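Local coordinates for sensor protein (Vibrio parahaemolyticus, PDB 3I9Y) that forms the sensor domain of TorS, a TMAO-responsive receptor that probably acts as an ATP-dependent histidine kinase in a phosphorelay, at residues I97-S108 with L174-T182; R18-L26 with A38-L46. All coordinates share one frame; numbering follows the deposited sequence.

In the fold
The sensor domain of TorS stacks two four-helix bundles end to end, and the two contacts sample antiparallel helix pairing on opposite sides of the chain's centre. Contact 2, which comes first along the chain, joins helix 5-27 to helix 32-58, neighbours in sequence. Contact 1 follows, bringing the later part of helix 63-114 against the end of helix 158-180. Their centres lie 34 Å apart and their nearest atoms about 16 Å, so neither touches the other directly. Nevertheless, helix 63-114 supplies one side of contact 1 and, further back, touches contact 2, while helix 232-267 packs against side chains of both, so these helices run through both regions of the elongated domain.

Contact 1 (I97-S108 with L174-T182); sequences IDTRVEEMRLLS and LNQIEEART
Arg181 lays its guanidinium group across Val101, whose CG1 stands 3.5 Å above the centre of one face of that plane. With Ile177 they have the three largest shares of the surface buried between helix 63-114 and helix 158-180, an antiparallel pair in a helical bundle; the axes of the two segments approach to 10.3 Å at a crossing angle of -165°. Arg181 follows the last turn of its helix; its CG sits between the backbone N and the carbonyl carbon (chi1 70°), and a bend at chi3 turns the head over the valine. At the edge of the same plane, Arg181 NH2 makes a weak hydrogen bond of 3.1 Å to Asp98 OD1, part of a salt bridge whose carboxylate stands almost perpendicular to the guanidinium. Arg181 NH1 donates to Glu178 OE1 at 2.9 Å, a salt bridge on the syn side but 30° out of the carboxylate plane. A water accepts a weak bond from Arg181 NH2 and donates to Asp98 O.

Deeper in, Val101 CG2 meets Ile177 CG2 at 3.9 Å as the two side chains slide past each other in opposite directions. Ile177 CD1 comes obliquely onto Met104 of helix 63-114, 3.6 Å from Met104 CB, while Phe196 of helix 186-208 touches the isoleucine. Further along, Leu174 lies beside Arg105, with CD2 3.9 Å from Arg105 CA, and its CG meets Ser108 CB.

An apolar seam runs beside a charged border. Flanked by two carboxylates, the Arg181 guanidinium is probably stabilised in its charged form, while its face continues the apolar packing over Val101.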
loop_
_atom_site.group_PDB
_atom_site.type_symbol
_atom_site.label_atom_id
_atom_site.label_comp_id
_atom_site.label_asym_id
_atom_site.label_seq_id
_atom_site.Cartn_x
_atom_site.Cartn_y
_atom_site.Cartn_z
ATOM N N ILE A 97 1.575 9.382 3.477
ATOM C CA ILE A 97 1.595 10.121 2.257
ATOM C C ILE A 97 0.507 11.250 2.194
ATOM O O ILE A 97 0.849 12.326 1.810
ATOM C CB ILE A 97 1.432 9.140 1.057
ATOM C CG1 ILE A 97 2.719 8.284 0.948
ATOM C CG2 ILE A 97 1.269 9.954 -0.206
ATOM C CD1 ILE A 97 2.395 6.844 0.317
ATOM N N ASP A 98 -0.780 11.011 2.514
ATOM C CA ASP A 98 -1.723 12.060 2.420
ATOM C C ASP A 98 -1.451 13.215 3.402
ATOM O O ASP A 98 -1.632 14.329 3.015
ATOM C CB ASP A 98 -3.178 11.594 2.619
ATOM C CG ASP A 98 -3.603 10.607 1.421
ATOM O OD1 ASP A 98 -2.818 10.456 0.413
ATOM O OD2 ASP A 98 -4.692 10.028 1.445
ATOM N N THR A 99 -0.994 12.907 4.591
ATOM C CA THR A 99 -0.685 13.975 5.513
ATOM C C THR A 99 0.450 14.836 4.905
ATOM O O THR A 99 0.417 16.037 4.917
ATOM C CB THR A 99 -0.175 13.358 6.880
ATOM O OG1 THR A 99 -1.380 12.613 7.297
ATOM C CG2 THR A 99 -0.090 14.503 8.019
ATOM N N ARG A 100 1.445 14.207 4.379
ATOM C CA ARG A 100 2.543 14.984 3.852
ATOM C C ARG A 100 2.151 15.850 2.576
ATOM O O ARG A 100 2.656 16.981 2.418
ATOM C CB ARG A 100 3.692 13.988 3.514
ATOM C CG ARG A 100 4.639 13.695 4.713
ATOM C CD ARG A 100 4.873 12.125 4.881
ATOM N NE ARG A 100 5.618 11.590 6.097
ATOM C CZ ARG A 100 6.824 12.030 6.279
ATOM N NH1 ARG A 100 7.310 12.896 5.443
ATOM N NH2 ARG A 100 7.594 11.581 7.202
ATOM N N VAL A 101 1.267 15.293 1.709
ATOM C CA VAL A 101 0.855 15.975 0.527
ATOM C C VAL A 101 0.028 17.190 0.994
ATOM O O VAL A 101 0.315 18.354 0.532
ATOM C CB VAL A 101 0.084 15.016 -0.390
ATOM C CG1 VAL A 101 -0.800 15.872 -1.503
ATOM C CG2 VAL A 101 1.061 13.925 -0.970
ATOM N N GLU A 102 -0.814 17.046 2.022
ATOM C CA GLU A 102 -1.628 18.157 2.489
ATOM C C GLU A 102 -0.659 19.215 3.123
ATOM O O GLU A 102 -0.841 20.382 2.803
ATOM C CB GLU A 102 -2.670 17.742 3.490
ATOM C CG GLU A 102 -3.528 18.849 4.114
ATOM C CD GLU A 102 -4.280 19.615 3.066
ATOM O OE1 GLU A 102 -4.415 19.188 1.811
ATOM O OE2 GLU A 102 -4.741 20.772 3.432
ATOM N N GLU A 103 0.389 18.874 3.875
ATOM C CA GLU A 103 1.289 19.957 4.348
ATOM C C GLU A 103 1.946 20.672 3.155
ATOM O O GLU A 103 2.214 21.893 3.165
ATOM C CB GLU A 103 2.535 19.430 5.116
ATOM C CG GLU A 103 2.031 18.590 6.339
ATOM C CD GLU A 103 3.194 17.872 7.116
ATOM O OE1 GLU A 103 2.818 17.385 8.195
ATOM O OE2 GLU A 103 4.385 17.769 6.712
ATOM N N MET A 104 2.297 19.869 2.162
ATOM C CA MET A 104 2.962 20.437 0.970
ATOM C C MET A 104 1.974 21.357 0.172
ATOM O O MET A 104 2.473 22.393 -0.475
ATOM C CB MET A 104 3.503 19.351 0.035
ATOM C CG MET A 104 4.708 18.734 0.791
ATOM S SD MET A 104 5.410 17.466 -0.420
ATOM C CE MET A 104 4.894 16.638 0.337
ATOM N N ARG A 105 0.690 20.960 0.079
ATOM C CA ARG A 105 -0.290 21.786 -0.659
ATOM C C ARG A 105 -0.403 23.145 0.189
ATOM O O ARG A 105 -0.444 24.274 -0.439
ATOM C CB ARG A 105 -1.739 21.176 -0.679
ATOM C CG ARG A 105 -2.775 22.105 -1.523
ATOM C CD ARG A 105 -4.177 21.228 -1.394
ATOM N NE ARG A 105 -4.613 21.466 0.023
ATOM C CZ ARG A 105 -5.076 22.648 0.466
ATOM N NH1 ARG A 105 -5.155 23.664 -0.385
ATOM N NH2 ARG A 105 -5.434 22.928 1.718
ATOM N N LEU A 106 -0.515 23.106 1.518
ATOM C CA LEU A 106 -0.659 24.393 2.211
ATOM C C LEU A 106 0.605 25.332 2.014
ATOM O O LEU A 106 0.485 26.535 1.987
ATOM C CB LEU A 106 -0.750 24.188 3.788
ATOM C CG LEU A 106 -2.074 23.421 4.008
ATOM C CD1 LEU A 106 -2.158 23.015 5.487
ATOM C CD2 LEU A 106 -3.128 24.518 3.921
ATOM N N LEU A 107 1.818 24.777 2.127
ATOM C CA LEU A 107 3.036 25.573 1.975
ATOM C C LEU A 107 3.017 26.135 0.535
ATOM O O LEU A 107 3.413 27.238 0.341
ATOM C CB LEU A 107 4.358 24.670 2.078
ATOM C CG LEU A 107 4.459 24.230 3.527
ATOM C CD1 LEU A 107 5.426 23.089 3.389
ATOM C CD2 LEU A 107 4.962 25.318 4.502
ATOM N N SER A 108 2.672 25.362 -0.463
ATOM C CA SER A 108 2.635 25.866 -1.865
ATOM C C SER A 108 1.674 27.058 -2.086
ATOM O O SER A 108 1.971 27.989 -2.841
ATOM C CB SER A 108 2.119 24.785 -2.862
ATOM O OG SER A 108 3.194 23.768 -2.886
ATOM N N LEU A 174 3.258 21.786 -7.258
ATOM C CA LEU A 174 2.103 21.175 -6.597
ATOM C C LEU A 174 1.397 20.165 -7.568
ATOM O O LEU A 174 0.943 19.083 -7.172
ATOM C CB LEU A 174 1.118 22.262 -6.277
ATOM C CG LEU A 174 0.256 22.099 -5.080
ATOM C CD1 LEU A 174 -1.075 22.827 -5.291
ATOM C CD2 LEU A 174 0.097 20.632 -4.409
ATOM N N ASN A 175 1.334 20.447 -8.843
ATOM C CA ASN A 175 0.729 19.481 -9.777
ATOM C C ASN A 175 1.617 18.221 -9.753
ATOM O O ASN A 175 1.046 17.113 -9.832
ATOM C CB ASN A 175 0.709 20.042 -11.317
ATOM C CG ASN A 175 -0.384 21.168 -11.523
ATOM O OD1 ASN A 175 -1.329 21.315 -10.709
ATOM N ND2 ASN A 175 -0.246 21.944 -12.577
ATOM N N GLN A 176 2.944 18.355 -9.700
ATOM C CA GLN A 176 3.869 17.167 -9.654
ATOM C C GLN A 176 3.557 16.279 -8.432
ATOM O O GLN A 176 3.444 15.078 -8.558
ATOM C CB GLN A 176 5.406 17.572 -9.502
ATOM C CG GLN A 176 5.837 18.240 -10.859
ATOM C CD GLN A 176 7.222 18.778 -10.700
ATOM O OE1 GLN A 176 7.589 19.444 -9.705
ATOM N NE2 GLN A 176 8.037 18.411 -11.628
ATOM N N ILE A 177 3.429 16.900 -7.241
ATOM C CA ILE A 177 3.152 16.130 -6.037
ATOM C C ILE A 177 1.741 15.490 -6.205
ATOM O O ILE A 177 1.670 14.315 -5.942
ATOM C CB ILE A 177 3.115 17.064 -4.864
ATOM C CG1 ILE A 177 4.597 17.444 -4.601
ATOM C CG2 ILE A 177 2.790 16.199 -3.598
ATOM C CD1 ILE A 177 4.588 18.458 -3.260
ATOM N N GLU A 178 0.646 16.199 -6.666
ATOM C CA GLU A 178 -0.678 15.558 -6.831
ATOM C C GLU A 178 -0.536 14.414 -7.842
ATOM O O GLU A 178 -1.160 13.328 -7.664
ATOM C CB GLU A 178 -1.764 16.601 -7.447
ATOM C CG GLU A 178 -1.914 17.722 -6.376
ATOM C CD GLU A 178 -2.844 17.376 -5.221
ATOM O OE1 GLU A 178 -3.323 16.229 -5.181
ATOM O OE2 GLU A 178 -3.073 18.295 -4.386
ATOM N N GLU A 179 0.298 14.574 -8.918
ATOM C CA GLU A 179 0.323 13.503 -9.900
ATOM C C GLU A 179 1.080 12.233 -9.283
ATOM O O GLU A 179 0.685 11.060 -9.499
ATOM C CB GLU A 179 1.183 13.956 -11.090
ATOM C CG GLU A 179 1.330 12.746 -11.921
ATOM C CD GLU A 179 1.919 12.979 -13.268
ATOM O OE1 GLU A 179 2.837 13.819 -13.339
ATOM O OE2 GLU A 179 1.519 12.234 -14.295
ATOM N N ALA A 180 2.251 12.503 -8.639
ATOM C CA ALA A 180 3.067 11.490 -8.066
ATOM C C ALA A 180 2.260 10.546 -7.115
ATOM O O ALA A 180 2.439 9.347 -7.277
ATOM C CB ALA A 180 4.291 12.025 -7.295
ATOM N N ARG A 181 1.258 10.995 -6.310
ATOM C CA ARG A 181 0.696 10.027 -5.399
ATOM C C ARG A 181 -0.320 9.186 -6.103
ATOM O O ARG A 181 -0.957 8.327 -5.459
ATOM C CB ARG A 181 0.117 10.764 -4.246
ATOM C CG ARG A 181 -1.038 11.447 -4.793
ATOM C CD ARG A 181 -1.399 12.692 -4.121
ATOM N NE ARG A 181 -2.310 12.505 -3.051
ATOM C CZ ARG A 181 -3.253 13.280 -2.564
ATOM N NH1 ARG A 181 -3.726 14.432 -2.921
ATOM N NH2 ARG A 181 -3.457 13.067 -1.197
ATOM N N THR A 182 -0.519 9.373 -7.434
ATOM C CA THR A 182 -1.549 8.540 -8.110
ATOM C C THR A 182 -0.792 7.587 -9.034
ATOM O O THR A 182 -1.394 6.799 -9.632
ATOM C CB THR A 182 -2.486 9.287 -9.104
ATOM O OG1 THR A 182 -1.685 9.773 -10.214
ATOM C CG2 THR A 182 -3.255 10.457 -8.411
HETATM O O HOH W 1 -3.735 14.798 1.245
#

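Contact 2 (R18-L26 with A38-L46)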
loop_
_atom_site.group_PDB
_atom_site.type_symbol
_atom_site.label_atom_id
_atom_site.label_comp_id
_atom_site.label_asym_id
_atom_site.label_seq_id
_atom_site.Cartn_x
_atom_site.Cartn_y
_atom_site.Cartn_z
ATOM N N ARG A 18 -14.720 -19.289 0.912
ATOM C CA ARG A 18 -15.039 -18.153 1.680
ATOM C C ARG A 18 -13.801 -17.291 2.123
ATOM O O ARG A 18 -13.900 -15.971 2.160
ATOM C CB ARG A 18 -15.843 -18.542 2.933
ATOM C CG ARG A 18 -17.212 -18.732 2.352
ATOM C CD ARG A 18 -18.217 -19.625 3.065
ATOM N NE ARG A 18 -18.031 -19.339 4.437
ATOM C CZ ARG A 18 -18.858 -19.743 5.405
ATOM N NH1 ARG A 18 -19.934 -20.470 5.022
ATOM N NH2 ARG A 18 -18.586 -19.339 6.758
ATOM N N ILE A 19 -12.685 -17.980 2.489
ATOM C CA ILE A 19 -11.545 -17.293 2.971
ATOM C C ILE A 19 -11.000 -16.497 1.806
ATOM O O ILE A 19 -10.520 -15.382 2.019
ATOM C CB ILE A 19 -10.483 -18.322 3.492
ATOM C CG1 ILE A 19 -10.980 -18.735 4.948
ATOM C CG2 ILE A 19 -9.094 -17.704 3.570
ATOM C CD1 ILE A 19 -10.087 -20.007 5.361
ATOM N N ILE A 20 -10.998 -17.096 0.606
ATOM C CA ILE A 20 -10.511 -16.388 -0.536
ATOM C C ILE A 20 -11.323 -15.029 -0.736
ATOM O O ILE A 20 -10.669 -14.007 -1.001
ATOM C CB ILE A 20 -10.510 -17.247 -1.818
ATOM C CG1 ILE A 20 -9.228 -18.123 -1.809
ATOM C CG2 ILE A 20 -10.320 -16.367 -3.145
ATOM C CD1 ILE A 20 -9.550 -19.464 -2.748
ATOM N N SER A 21 -12.668 -15.026 -0.591
ATOM C CA SER A 21 -13.398 -13.752 -0.593
ATOM C C SER A 21 -13.027 -12.861 0.613
ATOM O O SER A 21 -12.881 -11.675 0.356
ATOM C CB SER A 21 -14.946 -13.896 -0.494
ATOM O OG SER A 21 -15.085 -14.571 -1.758
ATOM N N SER A 22 -12.968 -13.371 1.863
ATOM C CA SER A 22 -12.539 -12.529 2.947
ATOM C C SER A 22 -11.139 -11.928 2.666
ATOM O O SER A 22 -10.902 -10.794 3.103
ATOM C CB SER A 22 -12.500 -13.266 4.305
ATOM O OG SER A 22 -13.820 -13.711 4.490
ATOM N N VAL A 23 -10.245 -12.570 1.960
ATOM C CA VAL A 23 -8.960 -11.987 1.672
ATOM C C VAL A 23 -9.194 -10.707 0.687
ATOM O O VAL A 23 -8.438 -9.660 0.813
ATOM C CB VAL A 23 -7.981 -12.985 1.002
ATOM C CG1 VAL A 23 -6.880 -12.254 0.273
ATOM C CG2 VAL A 23 -7.211 -13.877 2.082
ATOM N N GLN A 24 -10.129 -10.827 -0.293
ATOM C CA GLN A 24 -10.380 -9.699 -1.158
ATOM C C GLN A 24 -11.047 -8.619 -0.349
ATOM O O GLN A 24 -10.666 -7.489 -0.573
ATOM C CB GLN A 24 -11.214 -10.012 -2.419
ATOM C CG GLN A 24 -10.734 -11.223 -3.026
ATOM C CD GLN A 24 -11.625 -11.678 -4.246
ATOM O OE1 GLN A 24 -11.060 -11.981 -5.329
ATOM N NE2 GLN A 24 -13.010 -11.721 -4.079
ATOM N N MET A 25 -11.919 -8.968 0.627
ATOM C CA MET A 25 -12.490 -7.960 1.441
ATOM C C MET A 25 -11.356 -7.178 2.210
ATOM O O MET A 25 -11.348 -5.893 2.366
ATOM C CB MET A 25 -13.420 -8.511 2.454
ATOM C CG MET A 25 -14.778 -8.893 1.964
ATOM S SD MET A 25 -15.729 -7.625 0.888
ATOM C CE MET A 25 -15.728 -6.229 2.040
ATOM N N LEU A 26 -10.438 -7.948 2.752
ATOM C CA LEU A 26 -9.381 -7.394 3.507
ATOM C C LEU A 26 -8.569 -6.535 2.615
ATOM O O LEU A 26 -8.214 -5.425 3.015
ATOM C CB LEU A 26 -8.424 -8.443 4.127
ATOM C CG LEU A 26 -7.156 -7.932 4.796
ATOM C CD1 LEU A 26 -7.509 -7.379 6.290
ATOM C CD2 LEU A 26 -6.186 -9.303 5.137
ATOM N N ALA A 38 -12.729 -6.934 8.453
ATOM C CA ALA A 38 -12.417 -8.057 7.529
ATOM C C ALA A 38 -11.404 -9.069 8.228
ATOM O O ALA A 38 -11.492 -10.324 8.067
ATOM C CB ALA A 38 -11.777 -7.603 6.169
ATOM N N GLY A 39 -10.570 -8.556 9.136
ATOM C CA GLY A 39 -9.564 -9.475 9.658
ATOM C C GLY A 39 -10.230 -10.404 10.657
ATOM O O GLY A 39 -9.749 -11.531 10.869
ATOM N N ARG A 40 -11.227 -9.918 11.340
ATOM C CA ARG A 40 -11.947 -10.688 12.383
ATOM C C ARG A 40 -12.743 -11.750 11.517
ATOM O O ARG A 40 -12.763 -12.978 11.837
ATOM C CB ARG A 40 -13.004 -9.873 13.081
ATOM C CG ARG A 40 -13.910 -10.684 14.082
ATOM C CD ARG A 40 -15.103 -9.765 14.717
ATOM N NE ARG A 40 -16.110 -9.456 13.671
ATOM C CZ ARG A 40 -16.839 -10.431 13.149
ATOM N NH1 ARG A 40 -16.614 -11.687 13.591
ATOM N NH2 ARG A 40 -17.791 -10.208 12.255
ATOM N N VAL A 41 -13.405 -11.330 10.434
ATOM C CA VAL A 41 -14.048 -12.422 9.828
ATOM C C VAL A 41 -13.095 -13.616 9.239
ATOM O O VAL A 41 -13.472 -14.799 9.318
ATOM C CB VAL A 41 -15.171 -12.093 8.894
ATOM C CG1 VAL A 41 -16.102 -10.966 9.471
ATOM C CG2 VAL A 41 -14.848 -12.041 7.647
ATOM N N LEU A 42 -11.969 -13.263 8.696
ATOM C CA LEU A 42 -11.095 -14.116 8.061
ATOM C C LEU A 42 -10.503 -15.061 9.135
ATOM O O LEU A 42 -10.394 -16.241 8.934
ATOM C CB LEU A 42 -10.066 -13.287 7.395
ATOM C CG LEU A 42 -8.940 -13.937 6.696
ATOM C CD1 LEU A 42 -9.418 -14.643 5.470
ATOM C CD2 LEU A 42 -8.269 -12.665 6.030
ATOM N N PHE A 43 -10.237 -14.562 10.318
ATOM C CA PHE A 43 -9.725 -15.406 11.389
ATOM C C PHE A 43 -10.809 -16.368 11.851
ATOM O O PHE A 43 -10.485 -17.506 12.135
ATOM C CB PHE A 43 -9.390 -14.584 12.521
ATOM C CG PHE A 43 -8.944 -15.356 13.747
ATOM C CD1 PHE A 43 -7.594 -15.805 13.824
ATOM C CD2 PHE A 43 -9.818 -15.572 14.810
ATOM C CE1 PHE A 43 -7.028 -16.504 15.010
ATOM C CE2 PHE A 43 -9.339 -16.284 16.012
ATOM C CZ PHE A 43 -7.924 -16.743 16.101
ATOM N N GLU A 44 -12.094 -15.959 11.914
ATOM C CA GLU A 44 -13.064 -16.939 12.363
ATOM C C GLU A 44 -13.165 -18.144 11.321
ATOM O O GLU A 44 -13.346 -19.299 11.696
ATOM C CB GLU A 44 -14.431 -16.409 12.324
ATOM C CG GLU A 44 -14.795 -15.865 13.614
ATOM C CD GLU A 44 -16.338 -15.486 13.590
ATOM O OE1 GLU A 44 -16.635 -14.270 13.297
ATOM O OE2 GLU A 44 -17.263 -16.395 13.782
ATOM N N GLN A 45 -13.132 -17.803 10.061
ATOM C CA GLN A 45 -13.265 -18.754 8.983
ATOM C C GLN A 45 -11.967 -19.641 8.942
ATOM O O GLN A 45 -12.039 -20.853 8.674
ATOM C CB GLN A 45 -13.481 -18.059 7.632
ATOM C CG GLN A 45 -14.859 -17.199 7.576
ATOM C CD GLN A 45 -14.876 -16.410 6.216
ATOM O OE1 GLN A 45 -13.833 -16.091 5.593
ATOM N NE2 GLN A 45 -16.048 -16.190 5.694
ATOM N N LEU A 46 -10.813 -19.081 9.210
ATOM C CA LEU A 46 -9.658 -19.927 9.185
ATOM C C LEU A 46 -9.769 -20.979 10.426
ATOM O O LEU A 46 -9.419 -22.144 10.270
ATOM C CB LEU A 46 -8.391 -19.102 9.342
ATOM C CG LEU A 46 -7.097 -19.881 9.673
ATOM C CD1 LEU A 46 -6.734 -20.672 8.356
ATOM C CD2 LEU A 46 -5.912 -18.757 9.964
HETATM O O HOH W 2 -16.126 -14.610 3.233
#
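Leu42 pushes its CD1 between Ile19 and Ser22, 3.6 Å from Ile19 CG2, and fits as a knob into the hole formed by Ser22, Ile19, Val23 and Leu26. This knobs-into-holes packing joins two consecutive helices of a four-helix bundle, helix 5-27 and helix 32-58, which run antiparallel; the axes of these segments approach to 9.0 Å. CG of Leu42 is anti to the backbone N (chi1 176°), which carries the branched end over to the facing helix; there the side chains of Leu42 and Leu26 cross at about a right angle, CD2 of each 4.1 Å from the other. Leu80 of helix 63-114 touches Ile19 and Val23, and Phe257 of helix 232-267 also touches Ile19, extending the core on that side.

Where Ala38 faces Leu26 the backbones come close, the two CA atoms being 5.1 Å apart, and the alanine methyl rests against Leu26 CA at 3.6 Å.

Gln45 closes the other end of the seam. Extended beyond CG, it passes Ile19 in the opposite direction, its CB 3.7 Å from Ile19 CG1, and its amide reaches Arg18 and Ser22. Arg18 CB lies beside NE2, while the guanidinium and amide planes are inclined by 47°. A water accepts from Gln45 NE2 and donates to Ser22 OG, adding a second path between the same residues. The direct path is the hydrogen bond from Ser22 OG to Gln45 OE1, 2.6 Å long, with the hydroxyl 35° above the amide carbonyl plane.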